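Local coordinates for protein O-methyltransferase (Saccharopolyspora spinosa, PDB 4CE0) that probably methylates the 4'-hydroxyl of the rhamnose in spinosyn biosynthesis, as a magnesium-dependent O-methyltransferase using S-adenosyl-L-methionine, at residues 6-11 / 97-102; 180-185 / 193-198. All blocks are in the same frame, centred on the assembly; numbering follows the deposited sequence.

Interaction 1 (6-11 / 97-102); sequences ALYLDL and LQAFGD
Leu9 on helix 6-16 and Ala99 near the C-terminal end of helix 88-100 mark the closest backbone approach, with their CA atoms 7.5 Å apart. The Ala99 methyl is small enough for two side chains of helix 6-16 to meet on it. Leu9 brings the whole fork of its side chain: CG, CD1 and CD2 all lie at nearly the same distance from Ala99 CB, the closest being CD1 at 3.9 Å. With CG turned away from its own carbonyl carbon (chi1 -62°), the fork faces Ala99. Tyr8 comes in differently, with CG swung anti to the backbone N (chi1 175°), and offers the edge of its ring. Tyr8 CD2 is 4.1 Å from Ala99 CB, which sits near the ring plane rather than over a face. Farther along the ring, Tyr8 OH reaches only the margin of Gln98, 4.5 Å from its CG. No hydrogen bond joins the two segments; the contact is apolar and buried. In the Rossmann-like methyltransferase fold, helix 88-100 makes the beta-alpha-beta crossover from strand 78-82 to strand 107-111, and the N-terminal helix 6-16 packs against its end. Helix 56-73 touches both, with Gln64 against Leu9 and Glu68 and Leu71 against Phe100. The dimer interface runs along the same contact: Leu7 and Tyr8 pack on Tyr8 and Leu7 of the second subunit, Leu11 on its Leu11, and Gln98 also touches its Leu7. Just beyond Ala99 the helix finishes in a Schellman motif, with Gly101 at positive phi (68°) and two weak bonds running back into the last turn, Asp102 N to Leu97 O at 3.0 Å and Gly101 N to Gln98 O at 3.3 Å. The Ala99 carbonyl O accepts a hydrogen bond from Asn5 ND2.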
loop_
_atom_site.group_PDB
_atom_site.type_symbol
_atom_site.label_atom_id
_atom_site.label_comp_id
_atom_site.label_asym_id
_atom_site.label_seq_id
_atom_site.Cartn_x
_atom_site.Cartn_y
_atom_site.Cartn_z
ATOM N N ALA A 6 -5.244 -7.246 9.166
ATOM C CA ALA A 6 -5.843 -5.914 9.220
ATOM C C ALA A 6 -4.937 -4.809 8.678
ATOM O O ALA A 6 -5.421 -3.905 8.008
ATOM C CB ALA A 6 -6.286 -5.563 10.666
ATOM N N LEU A 7 -3.637 -4.862 8.990
ATOM C CA LEU A 7 -2.673 -3.836 8.513
ATOM C C LEU A 7 -2.616 -3.768 6.991
ATOM O O LEU A 7 -2.666 -2.683 6.379
ATOM C CB LEU A 7 -1.280 -4.126 9.068
ATOM C CG LEU A 7 -1.073 -3.817 10.555
ATOM C CD1 LEU A 7 0.294 -4.270 11.007
ATOM C CD2 LEU A 7 -1.256 -2.337 10.780
ATOM N N TYR A 8 -2.515 -4.948 6.388
ATOM C CA TYR A 8 -2.576 -5.088 4.936
ATOM C C TYR A 8 -3.779 -4.384 4.350
ATOM O O TYR A 8 -3.645 -3.508 3.491
ATOM C CB TYR A 8 -2.620 -6.565 4.593
ATOM C CG TYR A 8 -2.813 -6.903 3.138
ATOM C CD1 TYR A 8 -1.958 -6.395 2.152
ATOM C CD2 TYR A 8 -3.848 -7.743 2.742
ATOM C CE1 TYR A 8 -2.123 -6.728 0.801
ATOM C CE2 TYR A 8 -4.016 -8.097 1.380
ATOM C CZ TYR A 8 -3.157 -7.583 0.431
ATOM O OH TYR A 8 -3.355 -7.931 -0.886
ATOM N N LEU A 9 -4.970 -4.752 4.825
ATOM C CA LEU A 9 -6.199 -4.202 4.254
ATOM C C LEU A 9 -6.361 -2.692 4.505
ATOM O O LEU A 9 -6.838 -1.949 3.636
ATOM C CB LEU A 9 -7.406 -4.958 4.778
ATOM C CG LEU A 9 -7.428 -6.430 4.401
ATOM C CD1 LEU A 9 -8.650 -7.129 5.004
ATOM C CD2 LEU A 9 -7.465 -6.583 2.914
ATOM N N ASP A 10 -5.932 -2.233 5.666
ATOM C CA ASP A 10 -5.975 -0.812 5.960
ATOM C C ASP A 10 -5.058 -0.054 5.020
ATOM O O ASP A 10 -5.461 0.958 4.430
ATOM C CB ASP A 10 -5.546 -0.551 7.400
ATOM C CG ASP A 10 -5.661 0.919 7.783
ATOM O OD1 ASP A 10 -6.801 1.450 7.794
ATOM O OD2 ASP A 10 -4.618 1.539 8.084
ATOM N N LEU A 11 -3.826 -0.546 4.844
ATOM C CA LEU A 11 -2.944 0.095 3.864
ATOM C C LEU A 11 -3.530 0.069 2.439
ATOM O O LEU A 11 -3.465 1.074 1.699
ATOM C CB LEU A 11 -1.542 -0.500 3.902
ATOM C CG LEU A 11 -0.566 -0.003 2.833
ATOM C CD1 LEU A 11 -0.298 1.471 2.925
ATOM C CD2 LEU A 11 0.757 -0.848 2.947
ATOM N N LEU A 97 -10.200 -11.701 0.293
ATOM C CA LEU A 97 -10.018 -13.156 0.155
ATOM C C LEU A 97 -8.581 -13.588 0.435
ATOM O O LEU A 97 -8.339 -14.577 1.125
ATOM C CB LEU A 97 -10.395 -13.633 -1.256
ATOM C CG LEU A 97 -11.836 -13.409 -1.705
ATOM C CD1 LEU A 97 -12.030 -13.973 -3.108
ATOM C CD2 LEU A 97 -12.801 -14.024 -0.714
ATOM N N GLN A 98 -7.625 -12.879 -0.155
ATOM C CA GLN A 98 -6.218 -13.122 0.135
ATOM C C GLN A 98 -5.938 -12.945 1.621
ATOM O O GLN A 98 -5.197 -13.733 2.192
ATOM C CB GLN A 98 -5.338 -12.140 -0.666
ATOM C CG GLN A 98 -3.844 -12.375 -0.518
ATOM C CD GLN A 98 -3.418 -13.707 -1.084
ATOM O OE1 GLN A 98 -2.593 -14.411 -0.494
ATOM N NE2 GLN A 98 -3.981 -14.069 -2.231
ATOM N N ALA A 99 -6.487 -11.911 2.256
ATOM C CA ALA A 99 -6.158 -11.665 3.679
ATOM C C ALA A 99 -6.698 -12.795 4.538
ATOM O O ALA A 99 -6.142 -13.110 5.589
ATOM C CB ALA A 99 -6.731 -10.358 4.157
ATOM N N PHE A 100 -7.791 -13.401 4.083
ATOM C CA PHE A 100 -8.440 -14.435 4.878
ATOM C C PHE A 100 -8.076 -15.845 4.441
ATOM O O PHE A 100 -8.547 -16.808 5.022
ATOM C CB PHE A 100 -9.946 -14.244 4.857
ATOM C CG PHE A 100 -10.426 -13.241 5.865
ATOM C CD1 PHE A 100 -10.392 -11.883 5.583
ATOM C CD2 PHE A 100 -10.917 -13.658 7.101
ATOM C CE1 PHE A 100 -10.817 -10.964 6.506
ATOM C CE2 PHE A 100 -11.354 -12.749 8.026
ATOM C CZ PHE A 100 -11.303 -11.390 7.731
ATOM N N GLY A 101 -7.216 -15.966 3.435
ATOM C CA GLY A 101 -6.824 -17.274 2.940
ATOM C C GLY A 101 -7.925 -18.072 2.237
ATOM O O GLY A 101 -7.760 -19.259 2.034
ATOM N N ASP A 102 -9.038 -17.432 1.866
ATOM C CA ASP A 102 -10.114 -18.106 1.117
ATOM C C ASP A 102 -9.695 -18.245 -0.353
ATOM O O ASP A 102 -9.554 -17.257 -1.073
ATOM C CB ASP A 102 -11.439 -17.342 1.243
ATOM C CG ASP A 102 -12.597 -18.009 0.460
ATOM O OD1 ASP A 102 -12.412 -18.413 -0.727
ATOM O OD2 ASP A 102 -13.702 -18.122 1.032
#

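Interaction 2 (180-185 / 193-198). With MG (magnesium ion), chain C; SAH (S-adenosyl-L-homocysteine), chain B.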
loop_
_atom_site.group_PDB
_atom_site.type_symbol
_atom_site.label_atom_id
_atom_site.label_comp_id
_atom_site.label_asym_id
_atom_site.label_seq_id
_atom_site.Cartn_x
_atom_site.Cartn_y
_atom_site.Cartn_z
ATOM N N ALA A 180 -22.269 -14.227 -3.288
ATOM C CA ALA A 180 -22.453 -13.838 -1.903
ATOM C C ALA A 180 -22.459 -12.325 -1.777
ATOM O O ALA A 180 -23.003 -11.774 -0.814
ATOM C CB ALA A 180 -21.337 -14.422 -1.053
ATOM N N VAL A 181 -21.804 -11.646 -2.715
ATOM C CA VAL A 181 -21.794 -10.183 -2.730
ATOM C C VAL A 181 -21.989 -9.684 -4.158
ATOM O O VAL A 181 -21.357 -10.147 -5.075
ATOM C CB VAL A 181 -20.460 -9.593 -2.135
ATOM C CG1 VAL A 181 -20.364 -8.079 -2.335
ATOM C CG2 VAL A 181 -20.283 -9.975 -0.695
ATOM N N LEU A 182 -22.864 -8.712 -4.331
ATOM C CA LEU A 182 -23.160 -8.166 -5.650
ATOM C C LEU A 182 -23.050 -6.670 -5.518
ATOM O O LEU A 182 -23.844 -6.043 -4.802
ATOM C CB LEU A 182 -24.579 -8.587 -6.109
ATOM C CG LEU A 182 -25.155 -7.864 -7.338
ATOM C CD1 LEU A 182 -24.255 -8.106 -8.557
ATOM C CD2 LEU A 182 -26.623 -8.281 -7.627
ATOM N N ARG A 183 -22.027 -6.098 -6.153
ATOM C CA ARG A 183 -21.784 -4.659 -6.082
ATOM C C ARG A 183 -22.157 -3.998 -7.411
ATOM O O ARG A 183 -21.680 -4.406 -8.462
ATOM C CB ARG A 183 -20.342 -4.358 -5.688
ATOM C CG ARG A 183 -20.099 -2.890 -5.372
ATOM C CD ARG A 183 -18.677 -2.590 -4.850
ATOM N NE ARG A 183 -18.844 -1.400 -4.057
ATOM C CZ ARG A 183 -18.879 -0.165 -4.535
ATOM N NH1 ARG A 183 -18.597 0.085 -5.816
ATOM N NH2 ARG A 183 -19.150 0.821 -3.693
ATOM N N LEU A 184 -23.065 -3.021 -7.352
ATOM C CA LEU A 184 -23.551 -2.311 -8.553
ATOM C C LEU A 184 -22.955 -0.924 -8.565
ATOM O O LEU A 184 -23.136 -0.135 -7.621
ATOM C CB LEU A 184 -25.056 -2.208 -8.579
ATOM C CG LEU A 184 -25.850 -3.375 -9.146
ATOM C CD1 LEU A 184 -25.633 -4.633 -8.359
ATOM C CD2 LEU A 184 -27.301 -2.989 -9.130
ATOM N N ASP A 185 -22.199 -0.642 -9.605
ATOM C CA ASP A 185 -21.586 0.659 -9.731
ATOM C C ASP A 185 -21.591 1.040 -11.192
ATOM O O ASP A 185 -20.600 1.507 -11.726
ATOM C CB ASP A 185 -20.169 0.653 -9.140
ATOM C CG ASP A 185 -19.697 2.042 -8.720
ATOM O OD1 ASP A 185 -20.405 3.043 -9.048
ATOM O OD2 ASP A 185 -18.626 2.136 -8.051
ATOM N N MET A 193 -30.559 -1.763 -13.626
ATOM C CA MET A 193 -31.624 -2.756 -13.851
ATOM C C MET A 193 -31.108 -4.092 -14.436
ATOM O O MET A 193 -31.445 -5.187 -13.940
ATOM C CB MET A 193 -32.722 -2.174 -14.741
ATOM C CG MET A 193 -33.979 -3.027 -14.784
ATOM S SD MET A 193 -34.775 -3.231 -13.168
ATOM C CE MET A 193 -35.500 -1.615 -12.876
ATOM N N ASP A 194 -30.293 -4.004 -15.482
ATOM C CA ASP A 194 -29.753 -5.210 -16.133
ATOM C C ASP A 194 -28.935 -6.060 -15.171
ATOM O O ASP A 194 -28.964 -7.292 -15.241
ATOM C CB ASP A 194 -28.892 -4.835 -17.344
ATOM C CG ASP A 194 -29.722 -4.359 -18.523
ATOM O OD1 ASP A 194 -30.893 -4.801 -18.641
ATOM O OD2 ASP A 194 -29.205 -3.542 -19.321
ATOM N N SER A 195 -28.198 -5.399 -14.282
ATOM C CA SER A 195 -27.429 -6.094 -13.290
ATOM C C SER A 195 -28.342 -6.765 -12.262
ATOM O O SER A 195 -28.157 -7.924 -11.915
ATOM C CB SER A 195 -26.420 -5.120 -12.622
ATOM O OG SER A 195 -25.681 -5.803 -11.623
ATOM N N LEU A 196 -29.325 -6.033 -11.757
ATOM C CA LEU A 196 -30.230 -6.593 -10.754
ATOM C C LEU A 196 -31.040 -7.724 -11.340
ATOM O O LEU A 196 -31.092 -8.804 -10.757
ATOM C CB LEU A 196 -31.186 -5.526 -10.168
ATOM C CG LEU A 196 -30.534 -4.537 -9.203
ATOM C CD1 LEU A 196 -31.516 -3.432 -8.879
ATOM C CD2 LEU A 196 -30.084 -5.243 -7.939
ATOM N N ARG A 197 -31.679 -7.481 -12.479
ATOM C CA ARG A 197 -32.522 -8.522 -13.107
ATOM C C ARG A 197 -31.772 -9.842 -13.320
ATOM O O ARG A 197 -32.304 -10.918 -13.076
ATOM C CB ARG A 197 -33.046 -8.071 -14.461
ATOM C CG ARG A 197 -34.138 -7.032 -14.378
ATOM C CD ARG A 197 -34.914 -6.848 -15.700
ATOM N NE ARG A 197 -35.784 -5.684 -15.581
ATOM C CZ ARG A 197 -36.875 -5.647 -14.818
ATOM N NH1 ARG A 197 -37.264 -6.730 -14.141
ATOM N NH2 ARG A 197 -37.585 -4.533 -14.736
ATOM N N ASN A 198 -30.528 -9.758 -13.774
ATOM C CA ASN A 198 -29.774 -10.951 -14.096
ATOM C C ASN A 198 -28.983 -11.568 -12.941
ATOM O O ASN A 198 -28.774 -12.785 -12.939
ATOM C CB ASN A 198 -28.858 -10.679 -15.300
ATOM C CG ASN A 198 -29.662 -10.310 -16.574
ATOM O OD1 ASN A 198 -30.329 -11.155 -17.131
ATOM N ND2 ASN A 198 -29.580 -9.061 -17.018
HETATM MG MG MG C . -20.427 4.828 -8.043
HETATM N N SAH B . -14.137 3.211 -9.252
HETATM C CA SAH B . -15.517 2.783 -9.533
HETATM C CB SAH B . -15.885 2.608 -10.985
HETATM C CG SAH B . -17.287 2.414 -11.560
HETATM S SD SAH B . -17.390 3.652 -12.888
HETATM C C SAH B . -15.452 1.462 -8.878
HETATM O O SAH B . -16.346 0.688 -9.177
HETATM O OXT SAH B . -14.349 1.437 -8.049
HETATM C "C5'" SAH B . -18.716 2.966 -13.943
HETATM C "C4'" SAH B . -18.301 1.734 -14.760
HETATM O "O4'" SAH B . -19.439 1.049 -15.241
HETATM C "C3'" SAH B . -17.468 2.047 -16.007
HETATM O "O3'" SAH B . -16.258 1.326 -15.899
HETATM C "C2'" SAH B . -18.298 1.622 -17.224
HETATM O "O2'" SAH B . -17.602 1.100 -18.377
HETATM C "C1'" SAH B . -19.250 0.607 -16.583
HETATM N N9 SAH B . -20.586 0.454 -17.205
HETATM C C8 SAH B . -21.668 1.282 -16.990
HETATM N N7 SAH B . -22.709 0.783 -17.673
HETATM C C5 SAH B . -22.332 -0.362 -18.284
HETATM C C6 SAH B . -22.991 -1.275 -19.110
HETATM N N6 SAH B . -24.273 -1.112 -19.433
HETATM N N1 SAH B . -22.312 -2.360 -19.609
HETATM C C2 SAH B . -20.988 -2.586 -19.290
HETATM N N3 SAH B . -20.344 -1.661 -18.501
HETATM C C4 SAH B . -21.002 -0.591 -17.973
HETATM O O HOH W 1 -18.288 5.126 -8.273
HETATM O O HOH W 2 -20.071 7.008 -7.485
HETATM O O HOH W 3 -20.351 5.764 -9.903
#
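Asp185 OD2 receives two donors, Arg183 NH1 at 3.0 Å in a salt bridge and a magnesium-bound water, and it also lies 2.9 Å from the carboxylate O of S-adenosyl-L-homocysteine. Asp185 follows strand 179-184, the fourth strand of the Rossmann-like methyltransferase sheet, where a beta-alpha unit continues into helix 189-199. Its other oxygen, OD1, binds the magnesium ion at 2.0 Å; Asp212, Asp213 and three waters complete the site. The Arg183 guanidinium meets OD2 in its own plane but from above the carboxylate plane, 43° out of it. It also pairs with Glu81 and Asp212, so a second-shell arginine ties two metal ligands together.

Behind this site, strand 181-184 and helix 193-198 run nearly antiparallel (164°), their axes 9.6 Å apart. Leu182 and Leu184 point toward the helix while Arg183 points away from it. Leu184 does most of the packing: its CD2 touches Leu196 CG at 3.6 Å, the two side chains crossing at about a right angle, and Phe226 of helix 219-230 covers Leu196 further out. The CD1 branch of Leu184 turns instead to Ser195 OG, 3.5 Å away. That hydroxyl, set anti to its own backbone nitrogen (chi1 179°), is hydrogen-bonded to Thr82 OG1 on the neighbouring strand.

Strand 78-82 connects the two contacts: it pairs with strand 179-184 of interaction 2 and leads toward helix 88-100, whose end forms interaction 1. The contacts occupy opposite sides of the chain's centre, their own centres 25 Å apart and their nearest atoms about 9 Å. Interaction 1 lies toward the outside, 18 Å from the chain centre, away from the annotated sites and beside the second subunit. Interaction 2 is deeper, at 8 Å, and carries the magnesium ligand Asp185 just past the strand's end. On its helix, Ser195 has its side chain about 5 Å from that of Phe167, whose backbone N is hydrogen-bonded to S-adenosyl-L-homocysteine.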